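PDB 5FYD: 7beta-hydroxysteroid dehydrogenase from Collinsella aerofaciens, which catalyses the NADPH-dependent reduction of the 7-oxo group of 7-oxolithocholate to give ursodeoxycholate, and probably contributes to its formation in the human colon. Local coordinates for residues Val91-Lys99 / Trp152-Lys160; Ile210-Glu220 / Val231-Asp239. All coordinates share one frame; numbering follows the deposited sequence. Where two conformers were deposited one is given.

Contact 1 of 2, residues Val91-Lys99 / Trp152-Lys160; sequences VACLHSFGK and WNGQYGAGK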
loop_
_atom_site.group_PDB
_atom_site.type_symbol
_atom_site.label_atom_id
_atom_site.label_comp_id
_atom_site.label_asym_id
_atom_site.label_seq_id
_atom_site.Cartn_x
_atom_site.Cartn_y
_atom_site.Cartn_z
ATOM N N VAL A 91 -11.029 -4.214 -14.330
ATOM C CA VAL A 91 -9.790 -4.202 -13.569
ATOM C C VAL A 91 -9.969 -3.721 -12.133
ATOM O O VAL A 91 -9.194 -4.094 -11.268
ATOM C CB VAL A 91 -8.740 -3.260 -14.230
ATOM C CG1 VAL A 91 -7.389 -3.374 -13.515
ATOM C CG2 VAL A 91 -8.604 -3.560 -15.699
ATOM N N ALA A 92 -10.980 -2.911 -11.867
ATOM C CA ALA A 92 -11.110 -2.287 -10.558
ATOM C C ALA A 92 -11.337 -3.319 -9.480
ATOM O O ALA A 92 -11.976 -4.341 -9.725
ATOM C CB ALA A 92 -12.269 -1.329 -10.552
ATOM N N CYS A 93 -10.823 -3.048 -8.288
ATOM C CA CYS A 93 -11.069 -3.910 -7.148
ATOM C C CYS A 93 -10.961 -3.110 -5.869
ATOM O O CYS A 93 -10.171 -2.160 -5.775
ATOM C CB CYS A 93 -10.076 -5.073 -7.121
ATOM S SG CYS A 93 -8.442 -4.589 -6.541
ATOM N N LEU A 94 -11.745 -3.519 -4.880
ATOM C CA LEU A 94 -11.764 -2.872 -3.580
ATOM C C LEU A 94 -11.667 -3.952 -2.531
ATOM O O LEU A 94 -12.437 -4.911 -2.532
ATOM C CB LEU A 94 -13.028 -2.030 -3.388
ATOM C CG LEU A 94 -13.138 -1.262 -2.068
ATOM C CD1 LEU A 94 -11.992 -0.288 -1.866
ATOM C CD2 LEU A 94 -14.480 -0.552 -1.964
ATOM N N HIS A 95 -10.718 -3.777 -1.624
ATOM C CA HIS A 95 -10.603 -4.664 -0.474
ATOM C C HIS A 95 -10.345 -3.835 0.767
ATOM O O HIS A 95 -10.046 -2.646 0.693
ATOM C CB HIS A 95 -9.544 -5.753 -0.694
ATOM C CG HIS A 95 -8.275 -5.271 -1.337
ATOM N ND1 HIS A 95 -7.272 -4.647 -0.628
ATOM C CD2 HIS A 95 -7.831 -5.363 -2.616
ATOM C CE1 HIS A 95 -6.266 -4.368 -1.441
ATOM N NE2 HIS A 95 -6.584 -4.782 -2.655
ATOM N N SER A 96 -10.521 -4.461 1.910
ATOM C CA SER A 96 -10.461 -3.740 3.167
ATOM C C SER A 96 -10.096 -4.705 4.260
ATOM O O SER A 96 -10.815 -5.663 4.505
ATOM C CB SER A 96 -11.812 -3.102 3.456
ATOM O OG SER A 96 -11.695 -2.230 4.564
ATOM N N PHE A 97 -8.970 -4.443 4.913
ATOM C CA PHE A 97 -8.482 -5.295 5.969
ATOM C C PHE A 97 -9.465 -5.326 7.138
ATOM O O PHE A 97 -10.014 -4.299 7.526
ATOM C CB PHE A 97 -7.102 -4.823 6.458
ATOM C CG PHE A 97 -6.660 -5.483 7.732
ATOM C CD1 PHE A 97 -6.161 -6.777 7.721
ATOM C CD2 PHE A 97 -6.756 -4.814 8.948
ATOM C CE1 PHE A 97 -5.770 -7.407 8.902
ATOM C CE2 PHE A 97 -6.355 -5.434 10.130
ATOM C CZ PHE A 97 -5.869 -6.729 10.105
ATOM N N GLY A 98 -9.666 -6.517 7.679
ATOM C CA GLY A 98 -10.456 -6.730 8.876
ATOM C C GLY A 98 -11.177 -8.045 8.835
ATOM O O GLY A 98 -11.549 -8.521 7.750
ATOM N N LYS A 99 -11.376 -8.654 10.004
ATOM C CA LYS A 99 -12.306 -9.765 10.129
ATOM C C LYS A 99 -13.681 -9.287 9.675
ATOM O O LYS A 99 -13.982 -8.067 9.707
ATOM C CB LYS A 99 -12.417 -10.273 11.563
ATOM C CG LYS A 99 -11.139 -10.871 12.136
ATOM C CD LYS A 99 -11.445 -11.717 13.348
ATOM C CE LYS A 99 -10.197 -12.356 13.916
ATOM N NZ LYS A 99 -10.528 -13.199 15.102
ATOM N N TRP A 152 -8.831 -12.427 7.061
ATOM C CA TRP A 152 -8.632 -11.026 7.482
ATOM C C TRP A 152 -8.864 -9.994 6.361
ATOM O O TRP A 152 -8.632 -8.809 6.540
ATOM C CB TRP A 152 -7.287 -10.814 8.221
ATOM C CG TRP A 152 -7.302 -11.265 9.664
ATOM C CD1 TRP A 152 -7.564 -10.489 10.760
ATOM C CD2 TRP A 152 -7.090 -12.594 10.164
ATOM N NE1 TRP A 152 -7.508 -11.241 11.902
ATOM C CE2 TRP A 152 -7.206 -12.531 11.574
ATOM C CE3 TRP A 152 -6.746 -13.813 9.570
ATOM C CZ2 TRP A 152 -7.029 -13.655 12.395
ATOM C CZ3 TRP A 152 -6.596 -14.931 10.378
ATOM C CH2 TRP A 152 -6.735 -14.843 11.784
ATOM N N ASN A 153 -9.351 -10.455 5.208
ATOM C CA ASN A 153 -9.751 -9.584 4.114
ATOM C C ASN A 153 -10.694 -10.386 3.208
ATOM O O ASN A 153 -10.518 -10.451 1.989
ATOM C CB ASN A 153 -8.516 -9.090 3.342
ATOM C CG ASN A 153 -8.767 -7.800 2.570
ATOM O OD1 ASN A 153 -9.888 -7.448 2.245
ATOM N ND2 ASN A 153 -7.692 -7.063 2.298
ATOM N N GLY A 154 -11.672 -11.015 3.839
ATOM C CA GLY A 154 -12.496 -12.059 3.224
ATOM C C GLY A 154 -13.139 -11.693 1.894
ATOM O O GLY A 154 -13.152 -12.500 0.940
ATOM N N GLN A 155 -13.640 -10.465 1.799
ATOM C CA GLN A 155 -14.283 -10.049 0.549
ATOM C C GLN A 155 -13.368 -9.870 -0.670
ATOM O O GLN A 155 -13.860 -9.898 -1.814
ATOM C CB GLN A 155 -15.143 -8.803 0.759
ATOM C CG GLN A 155 -16.605 -9.121 0.969
ATOM C CD GLN A 155 -17.520 -8.065 0.382
ATOM O OE1 GLN A 155 -17.777 -8.034 -0.807
ATOM N NE2 GLN A 155 -18.036 -7.214 1.232
ATOM N N TYR A 156 -12.064 -9.696 -0.455
ATOM C CA TYR A 156 -11.057 -9.657 -1.549
ATOM C C TYR A 156 -11.181 -10.944 -2.360
ATOM O O TYR A 156 -11.555 -10.925 -3.549
ATOM C CB TYR A 156 -9.620 -9.536 -0.974
ATOM C CG TYR A 156 -8.450 -9.196 -1.935
ATOM C CD1 TYR A 156 -8.589 -9.156 -3.315
ATOM C CD2 TYR A 156 -7.187 -8.873 -1.403
ATOM C CE1 TYR A 156 -7.533 -8.817 -4.147
ATOM C CE2 TYR A 156 -6.106 -8.559 -2.228
ATOM C CZ TYR A 156 -6.281 -8.518 -3.596
ATOM O OH TYR A 156 -5.203 -8.185 -4.411
ATOM N N GLY A 157 -10.933 -12.062 -1.698
ATOM C CA GLY A 157 -10.989 -13.347 -2.338
ATOM C C GLY A 157 -12.394 -13.697 -2.795
ATOM O O GLY A 157 -12.565 -14.286 -3.852
ATOM N N ALA A 158 -13.402 -13.343 -2.001
ATOM C CA ALA A 158 -14.775 -13.729 -2.340
ATOM C C ALA A 158 -15.201 -13.045 -3.641
ATOM O O ALA A 158 -15.756 -13.683 -4.539
ATOM C CB ALA A 158 -15.740 -13.390 -1.212
ATOM N N GLY A 159 -14.986 -11.733 -3.712
ATOM C CA GLY A 159 -15.299 -10.958 -4.895
ATOM C C GLY A 159 -14.476 -11.381 -6.096
ATOM O O GLY A 159 -15.009 -11.524 -7.210
ATOM N N LYS A 160 -13.173 -11.600 -5.891
ATOM C CA LYS A 160 -12.331 -12.043 -6.991
ATOM C C LYS A 160 -12.721 -13.446 -7.462
ATOM O O LYS A 160 -12.648 -13.743 -8.652
ATOM C CB LYS A 160 -10.842 -11.945 -6.647
ATOM C CG LYS A 160 -10.329 -10.522 -6.586
ATOM C CD LYS A 160 -10.707 -9.759 -7.856
ATOM C CE LYS A 160 -9.689 -8.762 -8.327
ATOM N NZ LYS A 160 -10.279 -8.012 -9.462
HETATM O O HOH W 1 -8.037 -6.387 -10.097
HETATM O O HOH W 2 -12.447 -6.612 -8.573
#
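Y156 holds CG anti to its backbone N (chi1 -168°), while H95 tucks CG between its own N and carbonyl carbon (chi1 42°); the two rings thereby run side by side, pointing the same way. They stack face to face, centroids 4.1 Å apart, with H95 CD2 above the centre of the phenol ring. Imidazole suits this place as a small planar ring that covers one phenol face. N153, at the approach to helix 154-173, turns its short amide to the loop: OD1 accepts from S96 N at 3.1 Å, the N-H tilted from the carbonyl plane. Further out, G98 N reaches W152 O at 2.8 Å in a nearly straight bond from above the carbonyl plane; with phi at 147°, a residue lacking a side chain avoids pressing on the preceding carbonyl O. The extended K99 chain lies alongside the indole, its CE 3.5 Å from W152 NE1. At the other end K160 NZ bonds V141 O directly, and two waters carry it on to V91 O and A92 O. Y156 and K160 stand one helical turn apart, the Tyr-x-x-x-Lys pattern of short-chain dehydrogenases. Y156, touching S143, is the likely proton acceptor, and K160 probably lowers its pKa, as in relatives; the 91-99 loop thus lies against both groups, on one ring face of Y156 and, through water, at NZ of K160.

Contact 2 of 2, residues Ile210-Glu220 / Val231-Asp239; sequences IALTPEECVDE and VIAGQRNKD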
loop_
_atom_site.group_PDB
_atom_site.type_symbol
_atom_site.label_atom_id
_atom_site.label_comp_id
_atom_site.label_asym_id
_atom_site.label_seq_id
_atom_site.Cartn_x
_atom_site.Cartn_y
_atom_site.Cartn_z
ATOM N N ILE A 210 9.035 -13.041 -7.229
ATOM C CA ILE A 210 7.674 -13.504 -7.527
ATOM C C ILE A 210 6.660 -12.401 -7.878
ATOM O O ILE A 210 5.464 -12.692 -7.973
ATOM C CB ILE A 210 7.130 -14.402 -6.379
ATOM C CG1 ILE A 210 7.023 -13.643 -5.044
ATOM C CG2 ILE A 210 8.019 -15.632 -6.209
ATOM C CD1 ILE A 210 5.717 -12.911 -4.825
ATOM N N ALA A 211 7.109 -11.156 -8.067
ATOM C CA ALA A 211 6.227 -10.092 -8.577
ATOM C C ALA A 211 6.377 -9.930 -10.081
ATOM O O ALA A 211 7.487 -9.947 -10.613
ATOM C CB ALA A 211 6.494 -8.769 -7.885
ATOM N N LEU A 212 5.247 -9.768 -10.767
ATOM C CA LEU A 212 5.238 -9.514 -12.195
ATOM C C LEU A 212 4.962 -8.045 -12.413
ATOM O O LEU A 212 4.344 -7.409 -11.582
ATOM C CB LEU A 212 4.128 -10.336 -12.873
ATOM C CG LEU A 212 4.172 -11.845 -12.633
ATOM C CD1 LEU A 212 2.907 -12.477 -13.196
ATOM C CD2 LEU A 212 5.413 -12.474 -13.254
ATOM N N THR A 213 5.408 -7.510 -13.536
ATOM C CA THR A 213 5.026 -6.155 -13.925
ATOM C C THR A 213 3.628 -6.158 -14.532
ATOM O O THR A 213 3.193 -7.172 -15.100
ATOM C CB THR A 213 5.980 -5.522 -14.932
ATOM O OG1 THR A 213 5.842 -6.152 -16.216
ATOM C CG2 THR A 213 7.439 -5.591 -14.425
ATOM N N PRO A 214 2.915 -5.036 -14.417
ATOM C CA PRO A 214 1.597 -4.964 -15.058
ATOM C C PRO A 214 1.656 -5.304 -16.551
ATOM O O PRO A 214 0.780 -6.010 -17.074
ATOM C CB PRO A 214 1.184 -3.508 -14.845
ATOM C CG PRO A 214 1.939 -3.058 -13.628
ATOM C CD PRO A 214 3.224 -3.831 -13.623
ATOM N N GLU A 215 2.691 -4.817 -17.235
ATOM C CA GLU A 215 2.844 -5.078 -18.662
ATOM C C GLU A 215 2.972 -6.549 -19.007
ATOM O O GLU A 215 2.401 -6.979 -20.003
ATOM C CB GLU A 215 4.026 -4.308 -19.247
ATOM C CG GLU A 215 3.666 -2.859 -19.486
ATOM C CD GLU A 215 4.818 -2.015 -19.992
ATOM O OE1 GLU A 215 5.799 -2.568 -20.549
ATOM O OE2 GLU A 215 4.718 -0.782 -19.832
ATOM N N GLU A 216 3.723 -7.316 -18.217
ATOM C CA GLU A 216 3.897 -8.742 -18.495
ATOM C C GLU A 216 2.596 -9.513 -18.269
ATOM O O GLU A 216 2.295 -10.460 -19.004
ATOM C CB GLU A 216 5.069 -9.313 -17.684
ATOM C CG GLU A 216 6.401 -8.971 -18.338
ATOM C CD GLU A 216 7.428 -8.462 -17.361
ATOM O OE1 GLU A 216 7.398 -8.904 -16.192
ATOM O OE2 GLU A 216 8.246 -7.602 -17.770
ATOM N N CYS A 217 1.806 -9.084 -17.278
ATOM C CA CYS A 217 0.478 -9.669 -17.051
ATOM C C CYS A 217 -0.445 -9.436 -18.244
ATOM O O CYS A 217 -1.089 -10.367 -18.738
ATOM C CB CYS A 217 -0.200 -9.072 -15.836
ATOM S SG CYS A 217 0.691 -9.436 -14.307
ATOM N N VAL A 218 -0.509 -8.183 -18.691
ATOM C CA VAL A 218 -1.321 -7.845 -19.860
ATOM C C VAL A 218 -0.829 -8.519 -21.139
ATOM O O VAL A 218 -1.631 -8.992 -21.945
ATOM C CB VAL A 218 -1.444 -6.320 -20.007
ATOM C CG1 VAL A 218 -2.116 -5.942 -21.308
ATOM C CG2 VAL A 218 -2.243 -5.765 -18.830
ATOM N N ASP A 219 0.494 -8.570 -21.331
ATOM C CA ASP A 219 1.047 -9.277 -22.474
ATOM C C ASP A 219 0.629 -10.755 -22.490
ATOM O O ASP A 219 0.183 -11.261 -23.527
ATOM C CB ASP A 219 2.573 -9.148 -22.529
ATOM C CG ASP A 219 3.024 -7.799 -23.084
ATOM O OD1 ASP A 219 2.197 -7.079 -23.693
ATOM O OD2 ASP A 219 4.217 -7.469 -22.918
ATOM N N GLU A 220 0.715 -11.425 -21.344
ATOM C CA GLU A 220 0.295 -12.825 -21.283
ATOM C C GLU A 220 -1.208 -12.985 -21.564
ATOM O O GLU A 220 -1.607 -13.865 -22.321
ATOM C CB GLU A 220 0.651 -13.461 -19.940
ATOM C CG GLU A 220 0.264 -14.923 -19.902
ATOM C CD GLU A 220 0.772 -15.668 -18.674
ATOM O OE1 GLU A 220 1.354 -15.061 -17.754
ATOM O OE2 GLU A 220 0.565 -16.886 -18.643
ATOM N N VAL A 231 -6.424 -18.175 -17.055
ATOM C CA VAL A 231 -4.964 -18.129 -17.065
ATOM C C VAL A 231 -4.532 -17.554 -15.748
ATOM O O VAL A 231 -5.109 -16.584 -15.264
ATOM C CB VAL A 231 -4.457 -17.199 -18.174
ATOM C CG1 VAL A 231 -2.926 -17.021 -18.144
ATOM C CG2 VAL A 231 -4.927 -17.712 -19.530
ATOM N N ILE A 232 -3.515 -18.167 -15.160
ATOM C CA ILE A 232 -2.839 -17.584 -13.999
ATOM C C ILE A 232 -1.593 -16.886 -14.534
ATOM O O ILE A 232 -0.786 -17.512 -15.197
ATOM C CB ILE A 232 -2.495 -18.650 -12.951
ATOM C CG1 ILE A 232 -3.792 -19.186 -12.321
ATOM C CG2 ILE A 232 -1.593 -18.060 -11.854
ATOM C CD1 ILE A 232 -3.618 -20.439 -11.520
ATOM N N ALA A 233 -1.429 -15.602 -14.248
ATOM C CA ALA A 233 -0.293 -14.841 -14.788
ATOM C C ALA A 233 1.002 -15.279 -14.147
ATOM O O ALA A 233 1.116 -15.318 -12.927
ATOM C CB ALA A 233 -0.500 -13.348 -14.579
ATOM N N GLY A 234 1.968 -15.624 -14.993
ATOM C CA GLY A 234 3.318 -15.923 -14.571
ATOM C C GLY A 234 3.500 -17.397 -14.255
ATOM O O GLY A 234 2.641 -18.032 -13.659
ATOM N N GLN A 235 4.657 -17.934 -14.632
ATOM C CA GLN A 235 4.935 -19.353 -14.443
ATOM C C GLN A 235 4.973 -19.777 -12.978
ATOM O O GLN A 235 4.377 -20.795 -12.589
ATOM C CB GLN A 235 6.246 -19.735 -15.151
ATOM C CG GLN A 235 6.470 -21.238 -15.219
ATOM C CD GLN A 235 5.367 -21.976 -15.966
ATOM O OE1 GLN A 235 4.966 -21.574 -17.055
ATOM N NE2 GLN A 235 4.873 -23.053 -15.385
ATOM N N ARG A 236 5.680 -19.013 -12.159
ATOM C CA ARG A 236 5.810 -19.348 -10.750
ATOM C C ARG A 236 4.443 -19.428 -10.072
ATOM O O ARG A 236 4.218 -20.278 -9.212
ATOM C CB ARG A 236 6.697 -18.318 -10.024
ATOM C CG ARG A 236 6.744 -18.452 -8.502
ATOM C CD ARG A 236 5.653 -17.641 -7.779
ATOM N NE ARG A 236 5.608 -17.917 -6.335
ATOM C CZ ARG A 236 4.590 -17.642 -5.511
ATOM N NH1 ARG A 236 3.456 -17.086 -5.950
ATOM N NH2 ARG A 236 4.703 -17.946 -4.217
ATOM N N ASN A 237 3.553 -18.490 -10.409
ATOM C CA ASN A 237 2.217 -18.485 -9.819
ATOM C C ASN A 237 1.418 -19.690 -10.241
ATOM O O ASN A 237 0.728 -20.268 -9.417
ATOM C CB ASN A 237 1.453 -17.221 -10.198
ATOM C CG ASN A 237 2.004 -15.987 -9.525
ATOM O OD1 ASN A 237 2.538 -16.061 -8.417
ATOM N ND2 ASN A 237 1.864 -14.834 -10.185
ATOM N N LYS A 238 1.511 -20.075 -11.516
ATOM C CA LYS A 238 0.830 -21.282 -11.996
ATOM C C LYS A 238 1.263 -22.518 -11.211
ATOM O O LYS A 238 0.437 -23.329 -10.768
ATOM C CB LYS A 238 1.109 -21.564 -13.479
ATOM C CG LYS A 238 0.542 -20.585 -14.477
ATOM C CD LYS A 238 1.089 -20.875 -15.888
ATOM C CE LYS A 238 0.624 -19.846 -16.924
ATOM N NZ LYS A 238 1.231 -18.519 -16.683
ATOM N N ASP A 239 2.565 -22.656 -11.075
ATOM C CA ASP A 239 3.139 -23.815 -10.399
ATOM C C ASP A 239 2.856 -23.794 -8.901
ATOM O O ASP A 239 2.654 -24.844 -8.298
ATOM C CB ASP A 239 4.637 -23.887 -10.643
ATOM C CG ASP A 239 4.995 -24.091 -12.105
ATOM O OD1 ASP A 239 4.195 -24.644 -12.891
ATOM O OD2 ASP A 239 6.123 -23.703 -12.473
HETATM O O HOH W 3 2.673 -13.644 -7.020
#
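E220 reaches across to the 231-239 segment with its chain extended, CG anti to the backbone N (chi1 -178°), and divides its carboxylate between two partners. OE1 takes G234 N at 2.9 Å and OE2 takes K238 NZ at 2.6 Å, each through its syn lone pair; a glutamate is long enough to span the distance from its helix. K238 comes from the opposite direction, and a turn at its last torsion (chi4 69°) also lets NZ bond I232 O at 2.7 Å. K224 adds a second salt bridge to OE2. L212 CD1 lies 3.8 Å from A233 CB and packs directly on G234 CA, at a residue with positive phi (90°). C217 SG borders the same small alanine. N237 is gripped at both ends of its amide: ND2 donates to A233 O at 2.9 Å and OD1 accepts from R236 NH1 at 2.8 Å within the guanidinium plane. The poorly ordered I210 lies against the R236 side chain, whose NH1 also bonds G200 O of the second subunit. The contact joins helix 214-224 to the turn from strand 230-232 into helix 235-247, at the last strand of this chain's Rossmann-type sheet, the fold of the short-chain dehydrogenase family.

Both contacts are partly buried and both touch the second subunit, but they share no helix or strand; the centres of contact 1 and contact 2 lie 20 Å apart, and the nearest atoms of the two contacts about 7 Å. Contact 1 sets a loop after the central strand 85-90 against helix 154-173, and its three buried touching residues sit among several exposed ones. Contact 2, with no exposed residue among those that touch, lies at the 230-232 end of the same parallel sheet. Contact 1 uses ring stacking and two water links to K160, and includes the probable proton acceptor Y156; contact 2 has a direct salt bridge, apolar contacts of L212 and C217 on A233, and a helix start leading toward S240, which binds NADP(+).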